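Local coordinates for prolyl oligopeptidase (Novosphingobium capsulatum, PDB 1YR2), which probably hydrolyses the peptide bond after proline, and less readily after alanine, in oligopeptides, acting as a serine endopeptidase, at residues S426-P431 against T503-S507; A384-V388 against I406-S410; D187-F193 against E205-F211. All blocks are in the same frame, centred on the assembly; numbering follows the deposited sequence.

Interaction 1: S426-P431 against T503-S507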
# COMPACT_ATOMS: atom_id res chain seq x y z
N SER A 426 -4.39 -7.31 -6.98
CA SER A 426 -5.26 -7.13 -5.83
C SER A 426 -6.27 -6.02 -6.10
O SER A 426 -6.09 -5.19 -7.03
CB SER A 426 -4.45 -6.84 -4.59
OG SER A 426 -4.08 -5.48 -4.57
N SER A 427 -7.36 -6.00 -5.35
CA SER A 427 -8.31 -4.92 -5.48
C SER A 427 -9.21 -4.89 -4.26
O SER A 427 -9.02 -5.66 -3.37
CB SER A 427 -9.15 -5.05 -6.76
OG SER A 427 -9.75 -3.80 -7.08
N PHE A 428 -10.20 -4.00 -4.24
CA PHE A 428 -11.05 -3.85 -3.05
C PHE A 428 -11.80 -5.14 -2.72
O PHE A 428 -12.12 -5.37 -1.56
CB PHE A 428 -12.02 -2.69 -3.22
CG PHE A 428 -11.35 -1.40 -3.47
CD1 PHE A 428 -10.67 -0.76 -2.46
CD2 PHE A 428 -11.33 -0.84 -4.76
CE1 PHE A 428 -10.01 0.43 -2.68
CE2 PHE A 428 -10.71 0.41 -4.98
CZ PHE A 428 -10.03 1.02 -3.94
N THR A 429 -12.03 -6.01 -3.70
CA THR A 429 -12.68 -7.29 -3.42
C THR A 429 -11.84 -8.47 -3.81
O THR A 429 -12.35 -9.59 -3.97
CB THR A 429 -14.01 -7.38 -4.17
OG1 THR A 429 -13.75 -7.11 -5.57
CG2 THR A 429 -14.93 -6.26 -3.67
N GLN A 430 -10.55 -8.25 -3.91
CA GLN A 430 -9.60 -9.31 -4.27
C GLN A 430 -8.34 -9.19 -3.44
O GLN A 430 -7.45 -8.39 -3.74
CB GLN A 430 -9.31 -9.25 -5.76
CG GLN A 430 -8.29 -10.26 -6.28
CD GLN A 430 -8.76 -11.65 -6.07
OE1 GLN A 430 -9.57 -12.14 -6.86
NE2 GLN A 430 -8.28 -12.30 -5.02
N PRO A 431 -8.22 -9.98 -2.37
CA PRO A 431 -6.93 -10.07 -1.70
C PRO A 431 -5.84 -10.49 -2.68
O PRO A 431 -6.13 -11.25 -3.62
CB PRO A 431 -7.17 -11.13 -0.62
CG PRO A 431 -8.66 -11.21 -0.48
CD PRO A 431 -9.22 -10.90 -1.81
N THR A 503 -4.58 4.02 -4.85
CA THR A 503 -4.84 3.00 -5.84
C THR A 503 -5.49 1.80 -5.17
O THR A 503 -5.42 1.71 -3.97
CB THR A 503 -3.54 2.54 -6.52
OG1 THR A 503 -2.56 2.22 -5.53
CG2 THR A 503 -2.91 3.67 -7.26
N PRO A 504 -6.17 0.93 -5.91
CA PRO A 504 -6.91 -0.15 -5.25
C PRO A 504 -6.04 -1.07 -4.37
O PRO A 504 -4.92 -1.39 -4.71
CB PRO A 504 -7.51 -0.95 -6.42
CG PRO A 504 -7.65 0.07 -7.53
CD PRO A 504 -6.38 0.90 -7.38
N TRP A 505 -6.61 -1.51 -3.27
CA TRP A 505 -6.01 -2.51 -2.40
C TRP A 505 -7.13 -3.25 -1.68
O TRP A 505 -8.26 -2.79 -1.67
CB TRP A 505 -5.05 -1.85 -1.41
CG TRP A 505 -5.65 -1.23 -0.18
CD1 TRP A 505 -5.68 -1.77 1.07
CD2 TRP A 505 -6.30 0.03 -0.08
NE1 TRP A 505 -6.33 -0.93 1.94
CE2 TRP A 505 -6.72 0.19 1.24
CE3 TRP A 505 -6.60 1.05 -1.00
CZ2 TRP A 505 -7.38 1.32 1.69
CZ3 TRP A 505 -7.25 2.20 -0.55
CH2 TRP A 505 -7.64 2.32 0.79
N PHE A 506 -6.78 -4.35 -1.04
CA PHE A 506 -7.77 -5.13 -0.31
C PHE A 506 -7.75 -4.75 1.15
O PHE A 506 -6.73 -4.92 1.82
CB PHE A 506 -7.57 -6.66 -0.49
CG PHE A 506 -8.58 -7.44 0.29
CD1 PHE A 506 -9.85 -7.53 -0.15
CD2 PHE A 506 -8.27 -7.98 1.53
CE1 PHE A 506 -10.87 -8.18 0.60
CE2 PHE A 506 -9.24 -8.64 2.29
CZ PHE A 506 -10.55 -8.73 1.81
N SER A 507 -8.88 -4.25 1.65
CA SER A 507 -9.09 -3.92 3.03
C SER A 507 -10.17 -4.84 3.58
O SER A 507 -11.30 -4.82 3.08
CB SER A 507 -9.64 -2.47 3.13
OG SER A 507 -10.13 -2.20 4.42
O HOH W 1 -4.01 -5.28 -1.55
O HOH W 2 -11.48 -3.72 0.53
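F428 has CG anti to its own carbonyl carbon (chi1 -58°), which brings the phenyl group against P504 and W505, whereas F506 sends its ring off the opposite way from its backbone N (chi1 179°) and lays one face of it against P431. Two aromatic rings, one from each segment, are thereby exchanged across the seam between the beta-propeller and the hydrolase domain. The F428 ring slants across the proline, with CZ 3.6 Å from P504 CA, and its CD1 comes to 3.2 Å from W505 O. It then turns an edge to the indole in an offset edge-to-face pair, the six-membered centroids 5.7 Å apart and the planes at 62°. F477 and V461 of the hydrolase-side sheet pack against F428 as well.

The second exchange is a CH-pi contact. P431 CG stands 3.6 Å from the centroid of the F506 ring, almost exactly on the ring normal, while S427 O lies at the edge of that ring, near its plane. The type I turn from S427 to Q430, tied by S427 N to Q430 O and Q430 N to S427 O, brings P431 over this face and the carbonyl O of F428 close to CD1 of the same ring. S427 OG is occupied by I406 O.

No direct hydrogen bond joins the two segments; water does the work. One water accepts from F506 N and is hydrogen-bonded to S426 OG. Another donates to F428 O at 2.7 Å and accepts from S507 N at 2.9 Å, just where S507 caps the helix 508-514. This part of the junction thus relies on packing and water, with P504 O held by S408 OG alongside, which is consistent with the interdomain dynamics studied for this enzyme.

Interaction 2: A384-V388 against I406-S410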
# COMPACT_ATOMS: atom_id res chain seq x y z
N ALA A 384 -5.43 6.23 -11.73
CA ALA A 384 -5.45 5.75 -10.34
C ALA A 384 -5.64 4.26 -10.13
O ALA A 384 -6.03 3.86 -9.07
CB ALA A 384 -6.50 6.55 -9.55
N LYS A 385 -5.30 3.45 -11.12
CA LYS A 385 -5.39 2.00 -11.05
C LYS A 385 -4.32 1.47 -12.03
O LYS A 385 -3.71 2.22 -12.78
CB LYS A 385 -6.80 1.53 -11.45
CG LYS A 385 -7.06 1.87 -12.97
CD LYS A 385 -8.40 1.58 -13.48
CE LYS A 385 -8.48 2.12 -14.95
NZ LYS A 385 -8.39 3.60 -14.84
N SER A 386 -4.09 0.17 -12.03
CA SER A 386 -3.06 -0.41 -12.85
C SER A 386 -3.54 -0.64 -14.29
O SER A 386 -4.66 -1.03 -14.53
CB SER A 386 -2.53 -1.71 -12.25
OG SER A 386 -1.74 -1.48 -11.08
N GLN A 387 -2.66 -0.35 -15.26
CA GLN A 387 -2.76 -0.84 -16.61
C GLN A 387 -1.42 -1.48 -16.94
O GLN A 387 -0.38 -0.81 -16.84
CB GLN A 387 -3.00 0.31 -17.59
CG GLN A 387 -3.11 -0.16 -19.01
CD GLN A 387 -3.53 0.92 -19.92
OE1 GLN A 387 -2.78 1.87 -20.13
NE2 GLN A 387 -4.73 0.78 -20.49
N VAL A 388 -1.42 -2.75 -17.34
CA VAL A 388 -0.19 -3.46 -17.67
C VAL A 388 -0.13 -3.59 -19.18
O VAL A 388 -0.97 -4.25 -19.78
CB VAL A 388 -0.12 -4.85 -17.00
CG1 VAL A 388 1.24 -5.53 -17.35
CG2 VAL A 388 -0.27 -4.75 -15.46
N ILE A 406 -10.92 -3.98 -12.39
CA ILE A 406 -10.13 -2.82 -11.90
C ILE A 406 -9.34 -3.22 -10.66
O ILE A 406 -9.88 -3.79 -9.75
CB ILE A 406 -11.06 -1.62 -11.62
CG1 ILE A 406 -11.53 -1.02 -12.95
CG2 ILE A 406 -10.36 -0.53 -10.82
CD1 ILE A 406 -12.73 -0.03 -12.78
N GLY A 407 -8.05 -2.90 -10.64
CA GLY A 407 -7.23 -3.22 -9.49
C GLY A 407 -5.79 -2.76 -9.60
O GLY A 407 -5.47 -1.83 -10.32
N SER A 408 -4.94 -3.34 -8.76
CA SER A 408 -3.54 -2.97 -8.73
C SER A 408 -2.67 -4.21 -9.05
O SER A 408 -2.87 -5.30 -8.49
CB SER A 408 -3.18 -2.44 -7.37
OG SER A 408 -3.80 -1.17 -7.17
N ALA A 409 -1.71 -4.02 -9.94
CA ALA A 409 -0.79 -5.12 -10.27
C ALA A 409 0.53 -4.87 -9.53
O ALA A 409 1.08 -3.77 -9.54
CB ALA A 409 -0.54 -5.21 -11.73
N SER A 410 1.01 -5.87 -8.82
CA SER A 410 2.35 -5.76 -8.25
C SER A 410 3.28 -6.48 -9.19
O SER A 410 3.43 -6.10 -10.36
CB SER A 410 2.35 -6.29 -6.85
OG SER A 410 1.34 -5.59 -6.15
O HOH W 3 -7.05 -1.79 -13.28
O HOH W 4 -2.55 0.48 -8.95
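Two neighbouring blades of the seven-bladed beta-propeller meet where S386, on the strand 385-392, reaches the start of the strand 408-413, the first strand of the next blade. The strands are not partners in a sheet: their short axes diverge by 59°, and both direct hydrogen bonds between the segments are made by S386. S386 N donates to G407 O at 3.0 Å, nearly straight. Its side chain takes the next step: with OG anti to the carbonyl carbon (chi1 -71°), the hydroxyl sits beside the backbone N and accepts from A409 N at 2.8 Å, an equally straight bond. A water donates both to S386 OG, at 3.0 Å, and to S408 OG, at 2.7 Å; the S408 hydroxyl is also held by P504 O. With the hydroxyl gone, as in an alanine here, A409 N would probably be left without this acceptor and that water without one of its partners.

Apolar contacts extend the seam on both sides. V388 CG2 touches A409 CB, and K385 CD lies 3.9 Å from I406 CG2, while K385 NZ runs on to Q463 of the hydrolase-side sheet. Another water donates to S386 O and accepts from G407 N at 3.0 Å.

Interaction 3: D187-F193 against E205-F211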
# COMPACT_ATOMS: atom_id res chain seq x y z
N ASP A 187 20.73 -6.29 10.88
CA ASP A 187 20.85 -6.08 9.41
C ASP A 187 21.81 -7.07 8.75
O ASP A 187 21.83 -7.17 7.53
CB ASP A 187 21.36 -4.67 9.13
CG ASP A 187 20.34 -3.60 9.44
OD1 ASP A 187 19.12 -3.82 9.19
OD2 ASP A 187 20.70 -2.49 9.88
N TRP A 188 22.65 -7.73 9.55
CA TRP A 188 23.56 -8.76 9.03
C TRP A 188 22.70 -9.96 8.56
O TRP A 188 21.62 -10.20 9.10
CB TRP A 188 24.52 -9.23 10.11
CG TRP A 188 25.60 -8.22 10.55
CD1 TRP A 188 25.78 -7.68 11.81
CD2 TRP A 188 26.63 -7.67 9.73
NE1 TRP A 188 26.85 -6.82 11.80
CE2 TRP A 188 27.41 -6.79 10.54
CE3 TRP A 188 27.00 -7.82 8.37
CZ2 TRP A 188 28.50 -6.07 10.04
CZ3 TRP A 188 28.09 -7.14 7.88
CH2 TRP A 188 28.84 -6.27 8.72
N ARG A 189 23.23 -10.73 7.61
CA ARG A 189 22.59 -11.93 7.15
C ARG A 189 23.61 -13.04 7.08
O ARG A 189 24.84 -12.80 6.97
CB ARG A 189 22.01 -11.71 5.78
CG ARG A 189 20.87 -10.74 5.73
CD ARG A 189 19.59 -11.19 6.43
NE ARG A 189 18.55 -10.19 6.28
CZ ARG A 189 18.35 -9.18 7.12
NH1 ARG A 189 19.12 -9.00 8.17
NH2 ARG A 189 17.39 -8.33 6.89
N THR A 190 23.13 -14.27 7.17
CA THR A 190 23.95 -15.43 6.89
C THR A 190 23.32 -16.05 5.66
O THR A 190 22.10 -16.26 5.67
CB THR A 190 23.90 -16.45 8.00
OG1 THR A 190 24.40 -15.87 9.22
CG2 THR A 190 24.81 -17.71 7.65
N VAL A 191 24.10 -16.31 4.61
CA VAL A 191 23.55 -17.00 3.45
C VAL A 191 23.84 -18.48 3.54
O VAL A 191 24.95 -18.85 3.79
CB VAL A 191 24.09 -16.44 2.16
CG1 VAL A 191 23.57 -17.21 0.97
CG2 VAL A 191 23.69 -14.93 2.04
N LYS A 192 22.83 -19.31 3.38
CA LYS A 192 22.94 -20.77 3.52
C LYS A 192 22.39 -21.37 2.22
O LYS A 192 21.80 -20.68 1.39
CB LYS A 192 22.08 -21.24 4.69
CG LYS A 192 22.59 -20.80 6.03
CD LYS A 192 21.77 -21.33 7.17
CE LYS A 192 22.15 -20.60 8.44
NZ LYS A 192 21.57 -21.21 9.65
N PHE A 193 22.55 -22.67 2.07
CA PHE A 193 22.16 -23.35 0.85
C PHE A 193 21.50 -24.69 1.23
O PHE A 193 21.89 -25.37 2.18
CB PHE A 193 23.40 -23.59 -0.04
CG PHE A 193 24.16 -22.35 -0.45
CD1 PHE A 193 25.11 -21.77 0.39
CD2 PHE A 193 23.94 -21.76 -1.71
CE1 PHE A 193 25.78 -20.62 0.02
CE2 PHE A 193 24.63 -20.66 -2.11
CZ PHE A 193 25.55 -20.07 -1.28
N GLU A 205 28.25 -21.61 4.22
CA GLU A 205 27.59 -20.49 4.84
C GLU A 205 28.42 -19.27 4.58
O GLU A 205 29.68 -19.30 4.68
CB GLU A 205 27.38 -20.67 6.33
CG GLU A 205 26.58 -21.88 6.78
CD GLU A 205 26.18 -21.77 8.25
OE1 GLU A 205 26.77 -20.93 8.97
OE2 GLU A 205 25.28 -22.51 8.67
N LEU A 206 27.74 -18.18 4.28
CA LEU A 206 28.40 -16.92 4.00
C LEU A 206 28.03 -15.98 5.13
O LEU A 206 26.82 -15.78 5.42
CB LEU A 206 27.97 -16.33 2.64
CG LEU A 206 28.19 -17.24 1.41
CD1 LEU A 206 27.64 -16.56 0.21
CD2 LEU A 206 29.64 -17.55 1.15
N LYS A 207 29.06 -15.40 5.76
CA LYS A 207 28.90 -14.46 6.85
C LYS A 207 29.23 -13.04 6.37
O LYS A 207 29.83 -12.84 5.31
CB LYS A 207 29.78 -14.86 8.08
CG LYS A 207 29.41 -16.19 8.73
CD LYS A 207 27.98 -16.16 9.24
CE LYS A 207 27.63 -17.31 10.20
NZ LYS A 207 26.32 -16.98 10.86
N TRP A 208 28.74 -12.08 7.14
CA TRP A 208 28.93 -10.63 6.95
C TRP A 208 28.26 -10.09 5.72
O TRP A 208 28.66 -9.08 5.15
CB TRP A 208 30.41 -10.24 7.00
CG TRP A 208 31.07 -10.90 8.14
CD1 TRP A 208 32.00 -11.90 8.09
CD2 TRP A 208 30.80 -10.68 9.53
NE1 TRP A 208 32.36 -12.29 9.36
CE2 TRP A 208 31.64 -11.55 10.26
CE3 TRP A 208 29.95 -9.80 10.23
CZ2 TRP A 208 31.63 -11.60 11.67
CZ3 TRP A 208 29.95 -9.83 11.63
CH2 TRP A 208 30.79 -10.73 12.33
N VAL A 209 27.19 -10.76 5.34
CA VAL A 209 26.39 -10.34 4.20
C VAL A 209 25.44 -9.29 4.77
O VAL A 209 24.94 -9.44 5.89
CB VAL A 209 25.61 -11.52 3.69
CG1 VAL A 209 24.62 -11.12 2.64
CG2 VAL A 209 26.56 -12.61 3.17
N LYS A 210 25.24 -8.22 4.04
CA LYS A 210 24.35 -7.19 4.50
C LYS A 210 23.90 -6.34 3.36
O LYS A 210 24.71 -5.99 2.48
CB LYS A 210 25.01 -6.33 5.60
CG LYS A 210 24.14 -5.13 6.04
CD LYS A 210 24.63 -4.39 7.29
CE LYS A 210 26.05 -3.97 7.27
NZ LYS A 210 26.38 -3.25 8.57
N PHE A 211 22.62 -5.99 3.34
CA PHE A 211 22.08 -5.17 2.24
C PHE A 211 22.46 -5.71 0.86
O PHE A 211 22.94 -4.97 -0.00
CB PHE A 211 22.53 -3.69 2.37
CG PHE A 211 22.14 -3.05 3.67
CD1 PHE A 211 20.91 -3.30 4.23
CD2 PHE A 211 23.01 -2.15 4.30
CE1 PHE A 211 20.58 -2.73 5.48
CE2 PHE A 211 22.69 -1.57 5.50
CZ PHE A 211 21.46 -1.88 6.10
O HOH W 5 20.60 -7.04 5.12
O HOH W 6 26.62 -12.68 9.33
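The strands at 188-193 and 205-207 run antiparallel, their axes at 166°, as the third and fourth strands of one propeller blade. V191 and L206 form a hydrogen-bonded pair, with both N-to-O bonds 2.9 Å long, and R189 N reaches V209 O at 2.7 Å. Between these pairs the register slips by one residue in a beta bulge at the corner by W208, and a water spans the opening from R189 O to W208 N.

V191, L206 and V209 fill one face, V191 CG2 meeting V209 CG2 at 3.9 Å. R189 also rises from that face and pairs with D166. The other side carries W188, whose indole is sandwiched. The edge of W208 meets one face, six-membered centroids 5.1 Å apart and planes at 85°. Over the opposite face lies the end of K210, bent at chi3 (51°), with NZ 4.0 Å from the centroid. Farther along, K207 NZ donates to T190 OG1 at 2.8 Å.

The ammonium of K210 thus has the pi cloud of W188, a hydrogen bond to N240 and a second cation-pi partner in F227; together these probably stabilise its positive charge though the residue is buried.

Along the chain the order is interaction 3, then 2, then 1, each closing before the next opens. Interaction 3 pairs two strands within the second blade of the propeller, interaction 2 joins the last two blades, and interaction 1 brings the last blade against the hydrolase domain. Interactions 1 and 2 have centres about 10 Å apart and touch: the strands 408-413 and 421-427 are neighbours in one sheet, so the blade seam and the domain seam share a wall. Interaction 3 is remote, its centre about 35 Å from both others. It therefore belongs to the inner build of one blade, with no direct touch to the domain interface, whereas interaction 2 adjoins it.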